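PDB 5CN2: ADP-ribosylation factor-binding protein GGA1 from Saccharomyces cerevisiae, which may help regulate membrane traffic through the trans-Golgi network and binds ARF1 and ARF2, the present chain being its C-terminal GAE (gamma-adaptin ear) domain. Local coordinates for residues A57-K60 against G61-L64. Numbering follows the deposited sequence.
Sequences ASPK and GTTL
Pro-59 and Thr-62, the first and last residues of a type I beta turn, meet through their side chains where the chain reverses; the end-to-end directions of 57-60 and 61-64 differ by 155°. Along the pyrrolidine ring, CB of Pro-59 lies 3.9 Å from CB of Thr-62. Next, CG of Pro-59 is 3.7 Å from the methyl CG2 of Thr-62. Finally, CD of Pro-59 presses on CG2 of Thr-62 at 3.4 Å, tighter than usual for two carbons. The methyl comes to the ring because CG2 is anti to the backbone N of Thr-62, with OG1 beside that N (chi1 -87°). With an alanine in place of this proline, CG and CD would be gone, the Thr-62 methyl would probably lose its nearest carbon partner, and the N-CA torsion at the first turn residue would be less restrained. Ser-58 adds a polar clasp: its OG donates to Thr-62 O over 2.6 Å, from above the carbonyl plane, 50° out of it. This surface turn links strand 52-56 to strand 63-66, crossing between the sheets of the immunoglobulin-like beta-sandwich; backbone hydrogen bonds join Ala-57 to Lys-102, Gly-61 to Ser-92 of helix 91-94, and Thr-63 to Glu-89 of strand 78-89.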
ATOM      1  N   ALA A  57       9.453  -1.163  -3.712  1.00 25.35           N
ATOM      2  CA  ALA A  57      10.885  -1.325  -3.544  1.00 30.76           C
ATOM      3  C   ALA A  57      11.192  -1.226  -2.077  1.00 33.14           C
ATOM      4  O   ALA A  57      10.386  -0.711  -1.299  1.00 31.45           O
ATOM      5  CB  ALA A  57      11.647  -0.254  -4.299  1.00 31.44           C
ATOM      6  N   SER A  58      12.378  -1.669  -1.689  1.00 38.02           N
ATOM      7  CA  SER A  58      12.710  -1.658  -0.285  1.00 41.12           C
ATOM      8  C   SER A  58      13.391  -0.349   0.081  1.00 41.80           C
ATOM      9  O   SER A  58      14.374   0.016  -0.547  1.00 44.02           O
ATOM     10  CB  SER A  58      13.580  -2.840   0.101  1.00 42.45           C
ATOM     11  OG  SER A  58      13.647  -2.871   1.527  1.00 47.30           O
ATOM     12  N   PRO A  59      12.863   0.368   1.094  1.00 43.71           N
ATOM     13  CA  PRO A  59      13.468   1.630   1.518  1.00 48.23           C
ATOM     14  C   PRO A  59      14.919   1.431   1.957  1.00 56.41           C
ATOM     15  O   PRO A  59      15.306   0.318   2.347  1.00 59.00           O
ATOM     16  CB  PRO A  59      12.611   2.076   2.707  1.00 48.12           C
ATOM     17  CG  PRO A  59      11.369   1.257   2.664  1.00 47.84           C
ATOM     18  CD  PRO A  59      11.655   0.026   1.865  1.00 46.90           C
ATOM     19  N   LYS A  60      15.691   2.517   1.932  1.00 59.97           N
ATOM     20  CA  LYS A  60      17.163   2.451   1.969  1.00 61.50           C
ATOM     21  C   LYS A  60      17.798   1.663   3.116  1.00 56.32           C
ATOM     22  O   LYS A  60      18.777   0.954   2.888  1.00 60.45           O
ATOM     23  CB  LYS A  60      17.788   3.860   1.879  1.00 65.63           C
ATOM     24  CG  LYS A  60      18.270   4.235   0.469  1.00 69.37           C
ATOM     25  CD  LYS A  60      18.406   5.751   0.281  1.00 74.68           C
ATOM     26  CE  LYS A  60      18.744   6.165  -1.152  1.00 73.63           C
ATOM     27  NZ  LYS A  60      20.190   6.492  -1.329  1.00 74.16           N
ATOM     28  N   GLY A  61      17.270   1.753   4.330  1.00 50.26           N
ATOM     29  CA  GLY A  61      17.903   1.040   5.458  1.00 50.26           C
ATOM     30  C   GLY A  61      17.049  -0.071   6.039  1.00 45.94           C
ATOM     31  O   GLY A  61      17.009  -0.267   7.265  1.00 43.67           O
ATOM     32  N   THR A  62      16.416  -0.826   5.147  1.00 42.39           N
ATOM     33  CA  THR A  62      15.196  -1.549   5.469  1.00 41.40           C
ATOM     34  C   THR A  62      15.071  -2.822   4.671  1.00 38.34           C
ATOM     35  O   THR A  62      15.320  -2.814   3.472  1.00 36.84           O
ATOM     36  CB  THR A  62      13.960  -0.664   5.114  1.00 43.14           C
ATOM     37  OG1 THR A  62      13.629   0.193   6.215  1.00 50.17           O
ATOM     38  CG2 THR A  62      12.745  -1.470   4.775  1.00 40.40           C
ATOM     39  N   THR A  63      14.609  -3.886   5.329  1.00 35.68           N
ATOM     40  CA  THR A  63      14.093  -5.045   4.645  1.00 34.67           C
ATOM     41  C   THR A  63      12.562  -4.946   4.621  1.00 34.03           C
ATOM     42  O   THR A  63      11.913  -4.723   5.652  1.00 36.55           O
ATOM     43  CB  THR A  63      14.576  -6.364   5.316  1.00 34.78           C
ATOM     44  OG1 THR A  63      16.003  -6.441   5.214  1.00 40.63           O
ATOM     45  CG2 THR A  63      13.986  -7.579   4.637  1.00 33.28           C
ATOM     46  N   LEU A  64      11.993  -5.139   3.439  1.00 32.12           N
ATOM     47  CA  LEU A  64      10.560  -5.080   3.244  1.00 34.55           C
ATOM     48  C   LEU A  64      10.043  -6.493   2.964  1.00 31.60           C
ATOM     49  O   LEU A  64      10.415  -7.092   1.958  1.00 33.04           O
ATOM     50  CB  LEU A  64      10.282  -4.155   2.072  1.00 38.05           C
ATOM     51  CG  LEU A  64       8.881  -3.668   1.717  1.00 42.28           C
ATOM     52  CD1 LEU A  64       7.976  -4.829   1.341  1.00 46.11           C
ATOM     53  CD2 LEU A  64       8.256  -2.862   2.831  1.00 43.40           C
TER